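Synaptic vesicle membrane protein VAT-1 homolog-like (Homo sapiens, PDB 4A27) probably acts as an oxidoreductase of the quinone oxidoreductase branch of the medium-chain, zinc-containing alcohol dehydrogenase family. Local coordinates at the interface of chains A and B. Residues are numbered along the deposited sequence; one frame, centred on the assembly and turned at random. Chains: chain A/B, Synaptic vesicle membrane protein VAT-1 homolog-like.

Contact 1: the interface of chains A and B. Residues chain A 231, 268-269, 272; chain B 277-279.
One face of the A:Tyr269 ring takes the side-chain carbon of B:Ser279, whose CB stands 3.7 Å above the ring plane and is displaced toward the rim. In this medium-chain dehydrogenase fold of the quinone oxidoreductase subfamily, helix 265-271 of chain A thus meets the end of strand 274-278 of chain B. With CG anti to its backbone N (chi1 169°), the tyrosine reaches across that strand end, and its own CA packs on the CA of B:Gly277 at 3.6 Å. The absence of a side chain at the glycine probably permits this backbone approach, which A:Leu268 extends through its CB.

Just beyond the helix, the carboxamide of A:Asn272 reads the backbone of B:Ser279 through both of its polar atoms. Its OD1 accepts from B:Ser279 N at 2.8 Å in a nearly straight bond (168° at H), the donor tilted 19° from the carbonyl plane. Its ND2 gives a longer bond of 3.2 Å to B:Ser279 O, which lies close to the plane of the amide. Gripped at both ends by one residue, the carboxamide has its flip state fixed. CD1 of the B:Phe278 ring lies 3.3 Å from A:Asn272 OD1, while A:Leu231 CD2 stands more loosely against that same ring carbon.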
loop_
_atom_site.group_PDB
_atom_site.type_symbol
_atom_site.label_atom_id
_atom_site.label_comp_id
_atom_site.label_asym_id
_atom_site.label_seq_id
_atom_site.Cartn_x
_atom_site.Cartn_y
_atom_site.Cartn_z
ATOM N N LEU A 231 -2.443 -1.671 9.637
ATOM C CA LEU A 231 -2.151 -1.991 8.235
ATOM C C LEU A 231 -3.078 -1.284 7.253
ATOM O O LEU A 231 -3.087 -1.611 6.115
ATOM C CB LEU A 231 -2.178 -3.503 7.973
ATOM C CG LEU A 231 -1.183 -4.248 8.885
ATOM C CD1 LEU A 231 -1.209 -5.755 8.646
ATOM C CD2 LEU A 231 0.219 -3.662 8.665
ATOM N N LEU A 268 3.996 6.331 11.561
ATOM C CA LEU A 268 3.609 5.270 10.640
ATOM C C LEU A 268 4.144 3.924 11.143
ATOM O O LEU A 268 3.400 2.930 11.187
ATOM C CB LEU A 268 4.120 5.579 9.224
ATOM C CG LEU A 268 3.605 6.854 8.528
ATOM C CD1 LEU A 268 4.068 6.939 7.084
ATOM C CD2 LEU A 268 2.096 6.939 8.564
ATOM N N TYR A 269 5.427 3.909 11.513
ATOM C CA TYR A 269 6.096 2.740 12.129
ATOM C C TYR A 269 5.345 2.249 13.369
ATOM O O TYR A 269 4.970 1.074 13.473
ATOM C CB TYR A 269 7.557 3.090 12.485
ATOM C CG TYR A 269 8.296 2.083 13.366
ATOM C CD1 TYR A 269 8.646 0.827 12.871
ATOM C CD2 TYR A 269 8.642 2.385 14.681
ATOM C CE1 TYR A 269 9.306 -0.118 13.664
ATOM C CE2 TYR A 269 9.317 1.455 15.482
ATOM C CZ TYR A 269 9.652 0.202 14.956
ATOM O OH TYR A 269 10.301 -0.751 15.706
ATOM N N ASN A 272 1.689 1.356 12.444
ATOM C CA ASN A 272 1.522 0.419 11.349
ATOM C C ASN A 272 0.555 0.858 10.267
ATOM O O ASN A 272 -0.368 0.102 9.858
ATOM C CB ASN A 272 1.091 -0.946 11.884
ATOM C CG ASN A 272 2.209 -1.640 12.570
ATOM O OD1 ASN A 272 3.246 -1.912 11.956
ATOM N ND2 ASN A 272 2.010 -1.948 13.849
ATOM N N GLY B 277 4.998 2.283 7.512
ATOM C CA GLY B 277 5.847 1.935 8.641
ATOM C C GLY B 277 5.369 0.639 9.206
ATOM O O GLY B 277 4.192 0.335 9.097
ATOM N N PHE B 278 6.293 -0.158 9.745
ATOM C CA PHE B 278 5.940 -1.462 10.231
ATOM C C PHE B 278 6.698 -1.877 11.508
ATOM O O PHE B 278 7.912 -1.868 11.526
ATOM C CB PHE B 278 6.133 -2.513 9.156
ATOM C CG PHE B 278 5.676 -3.882 9.591
ATOM C CD1 PHE B 278 4.331 -4.133 9.832
ATOM C CD2 PHE B 278 6.587 -4.899 9.815
ATOM C CE1 PHE B 278 3.902 -5.398 10.257
ATOM C CE2 PHE B 278 6.159 -6.164 10.258
ATOM C CZ PHE B 278 4.816 -6.406 10.499
ATOM N N SER B 279 5.940 -2.254 12.534
ATOM C CA SER B 279 6.469 -2.713 13.831
ATOM C C SER B 279 5.696 -3.960 14.190
ATOM O O SER B 279 4.499 -3.857 14.545
ATOM C CB SER B 279 6.182 -1.657 14.913
ATOM O OG SER B 279 6.260 -2.261 16.200
#

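Contact 2: the interface of chains A and B. Residues chain A 270; chain B 55, 282, 286.
The side chain of A:Glu270 spans from the end of helix 265-271 of chain A toward B:Asp55 and B:Asn282, although both acidic side chains are poorly ordered. Its CB lies 4.2 Å from ND2 of B:Asn282, at the margin of contact. From there the chain bends at chi2 (-92°), turning the carboxylate toward B:Asp55. As modelled, and with the same doubt, the carboxylate carbon CD comes to 3.8 Å from the carboxylate carbon CG of B:Asp55, and OE2 faces the CB of the aspartate at 3.4 Å. OE1 is placed 2.8 Å from B:Asp55 OD2, the two carboxylate planes turned 80° apart. As a pair of carboxylates this approach is doubtful; unless one of them carries a proton, it is a clash. B:Lys286 NZ makes a salt bridge of 3.2 Å to B:Asp55 OD2 within chain B and would probably offset part of the gathered negative charge, its amine being 4.2 Å from A:Glu270 OE1.

The hydrogen bond across this patch uses the glutamate backbone: B:Asn282 ND2 donates to A:Glu270 O at 3.0 Å, in the carbonyl plane and on a lone pair. Replacing B:Asn282 with a leucine would probably cost this carbonyl its asparagine donor and weaken the hold on the helix end. The site brings the last turn of helix 265-271 of chain A against helix 280-285 of chain B, with the B:Asp55 loop alongside.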
loop_
_atom_site.group_PDB
_atom_site.type_symbol
_atom_site.label_atom_id
_atom_site.label_comp_id
_atom_site.label_asym_id
_atom_site.label_seq_id
_atom_site.Cartn_x
_atom_site.Cartn_y
_atom_site.Cartn_z
ATOM N N GLU A 270 5.088 3.172 14.277
ATOM C CA GLU A 270 4.473 2.846 15.562
ATOM C C GLU A 270 3.035 2.403 15.371
ATOM O O GLU A 270 2.580 1.454 16.018
ATOM C CB GLU A 270 4.535 4.050 16.511
ATOM C CG GLU A 270 5.959 4.435 16.965
ATOM C CD GLU A 270 6.397 3.779 18.277
ATOM O OE1 GLU A 270 5.531 3.313 19.053
ATOM O OE2 GLU A 270 7.622 3.741 18.534
ATOM N N ASP B 55 10.248 2.647 22.884
ATOM C CA ASP B 55 9.069 3.484 23.049
ATOM C C ASP B 55 8.321 3.014 24.284
ATOM O O ASP B 55 7.882 1.862 24.343
ATOM C CB ASP B 55 8.158 3.390 21.823
ATOM C CG ASP B 55 6.828 4.099 22.026
ATOM O OD1 ASP B 55 6.847 5.294 22.409
ATOM O OD2 ASP B 55 5.771 3.457 21.811
ATOM N N ASN B 282 4.351 -4.136 17.956
ATOM C CA ASN B 282 3.150 -3.332 18.185
ATOM C C ASN B 282 1.918 -3.939 17.608
ATOM O O ASN B 282 0.837 -3.849 18.215
ATOM C CB ASN B 282 3.297 -1.925 17.621
ATOM C CG ASN B 282 4.219 -1.069 18.435
ATOM O OD1 ASN B 282 4.760 -1.494 19.465
ATOM N ND2 ASN B 282 4.433 0.134 17.973
ATOM N N LYS B 286 0.059 -4.487 21.008
ATOM C CA LYS B 286 -0.700 -3.239 21.217
ATOM C C LYS B 286 -1.947 -3.127 20.344
ATOM O O LYS B 286 -2.938 -2.558 20.780
ATOM C CB LYS B 286 0.154 -2.015 20.920
ATOM C CG LYS B 286 1.372 -1.928 21.750
ATOM C CD LYS B 286 2.057 -0.592 21.567
ATOM C CE LYS B 286 3.391 -0.560 22.328
ATOM N NZ LYS B 286 4.166 0.699 22.065
#

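Contact 3: the interface of chains A and B. Residues chain A 230-231, 270-272; chain B 283, 287, 289.
The side-chain oxygen OE1 of B:Gln287 accepts a hydrogen bond from A:Asn272 ND2 at 2.8 Å. The two amide planes are almost perpendicular, 86° apart, and the donor sits 21° off the glutamine carbonyl plane. This is a further use of the asparagine amide nitrogen, which thereby ties the turn after helix 265-271 to a second segment of chain B. Beyond CG the glutamine runs extended (chi2 156°), carrying its amide past the proline to the helix end, where NE2 makes a weak bond of 3.1 Å to A:Glu270 O.

A:Pro230 supplies the apolar part. Its CG packs on the CB of B:Gln287 at 3.7 Å, the two side chains running antiparallel past one another, and its CB touches CD1 of B:Leu283 at 3.8 Å. The proline CD lies over one face of the B:Arg289 guanidinium, 3.4 Å above its plane and toward the rim. At the guanidinium edge, in plane, B:Gln287 O receives a weak bond from NE, which may help to orient that flat group. By pairing a proline surface with amide bonds, the site joins the two copies in what may be the protein's dimer.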
loop_
_atom_site.group_PDB
_atom_site.type_symbol
_atom_site.label_atom_id
_atom_site.label_comp_id
_atom_site.label_asym_id
_atom_site.label_seq_id
_atom_site.Cartn_x
_atom_site.Cartn_y
_atom_site.Cartn_z
ATOM N N PRO A 230 -5.079 -1.008 11.937
ATOM C CA PRO A 230 -3.710 -1.393 11.680
ATOM C C PRO A 230 -3.557 -1.995 10.282
ATOM O O PRO A 230 -4.433 -2.744 9.831
ATOM C CB PRO A 230 -3.421 -2.481 12.757
ATOM C CG PRO A 230 -4.433 -2.252 13.818
ATOM C CD PRO A 230 -5.639 -1.682 13.125
ATOM N N LEU A 231 -2.443 -1.671 9.637
ATOM C CA LEU A 231 -2.151 -1.991 8.235
ATOM C C LEU A 231 -3.078 -1.284 7.253
ATOM O O LEU A 231 -3.087 -1.611 6.115
ATOM C CB LEU A 231 -2.178 -3.503 7.973
ATOM C CG LEU A 231 -1.183 -4.248 8.885
ATOM C CD1 LEU A 231 -1.209 -5.755 8.646
ATOM C CD2 LEU A 231 0.219 -3.662 8.665
ATOM N N GLU A 270 5.088 3.172 14.277
ATOM C CA GLU A 270 4.473 2.846 15.562
ATOM C C GLU A 270 3.035 2.403 15.371
ATOM O O GLU A 270 2.580 1.454 16.018
ATOM C CB GLU A 270 4.535 4.050 16.511
ATOM C CG GLU A 270 5.959 4.435 16.965
ATOM C CD GLU A 270 6.397 3.779 18.277
ATOM O OE1 GLU A 270 5.531 3.313 19.053
ATOM O OE2 GLU A 270 7.622 3.741 18.534
ATOM N N GLU A 271 2.320 3.073 14.471
ATOM C CA GLU A 271 0.914 2.759 14.278
ATOM C C GLU A 271 0.645 1.764 13.162
ATOM O O GLU A 271 -0.503 1.373 12.946
ATOM C CB GLU A 271 0.122 4.038 14.080
ATOM C CG GLU A 271 0.283 4.955 15.289
ATOM C CD GLU A 271 -0.411 6.275 15.172
ATOM O OE1 GLU A 271 -1.274 6.420 14.281
ATOM O OE2 GLU A 271 -0.093 7.164 15.990
ATOM N N ASN A 272 1.689 1.356 12.444
ATOM C CA ASN A 272 1.522 0.419 11.349
ATOM C C ASN A 272 0.555 0.858 10.267
ATOM O O ASN A 272 -0.368 0.102 9.858
ATOM C CB ASN A 272 1.091 -0.946 11.884
ATOM C CG ASN A 272 2.209 -1.640 12.570
ATOM O OD1 ASN A 272 3.246 -1.912 11.956
ATOM N ND2 ASN A 272 2.010 -1.948 13.849
ATOM N N LEU B 283 2.056 -4.546 16.427
ATOM C CA LEU B 283 0.915 -5.198 15.774
ATOM C C LEU B 283 0.409 -6.310 16.661
ATOM O O LEU B 283 -0.807 -6.520 16.780
ATOM C CB LEU B 283 1.347 -5.784 14.403
ATOM C CG LEU B 283 0.268 -6.215 13.390
ATOM C CD1 LEU B 283 -0.561 -5.009 12.978
ATOM C CD2 LEU B 283 0.867 -6.861 12.154
ATOM N N GLN B 287 -1.902 -3.668 19.121
ATOM C CA GLN B 287 -2.985 -3.459 18.138
ATOM C C GLN B 287 -3.869 -4.683 17.901
ATOM O O GLN B 287 -4.827 -4.614 17.173
ATOM C CB GLN B 287 -2.379 -2.989 16.816
ATOM C CG GLN B 287 -1.799 -1.582 16.905
ATOM C CD GLN B 287 -0.726 -1.328 15.871
ATOM O OE1 GLN B 287 -0.551 -2.104 14.924
ATOM N NE2 GLN B 287 0.008 -0.249 16.050
ATOM N N ARG B 289 -3.549 -7.864 16.513
ATOM C CA ARG B 289 -3.700 -8.594 15.241
ATOM C C ARG B 289 -3.083 -9.987 15.235
ATOM O O ARG B 289 -2.597 -10.484 14.181
ATOM C CB ARG B 289 -3.214 -7.735 14.068
ATOM C CG ARG B 289 -3.936 -6.388 13.940
ATOM C CD ARG B 289 -5.408 -6.493 13.509
ATOM N NE ARG B 289 -6.196 -5.440 14.155
ATOM C CZ ARG B 289 -7.389 -4.992 13.775
ATOM N NH1 ARG B 289 -8.004 -5.459 12.704
ATOM N NH2 ARG B 289 -7.960 -4.027 14.475
#

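Contact 1 and contact 3 lie about 6 Å apart between the centres of their C-alpha atoms and share A:Leu231 and A:Asn272. Contact 2 is about 9 Å from contact 1 and 8 Å from contact 3 by the same measure, and shares A:Glu270 with contact 3. All three draw on the C-terminal end of helix 265-271 or the residue after it in chain A, facing chain B from strand 274-278 through helix 280-285 to the loop after it, with B:Asp55 joining from elsewhere in the chain. Two-fold symmetry repeats each with the chains exchanged, so each contact occurs twice in the possible dimer.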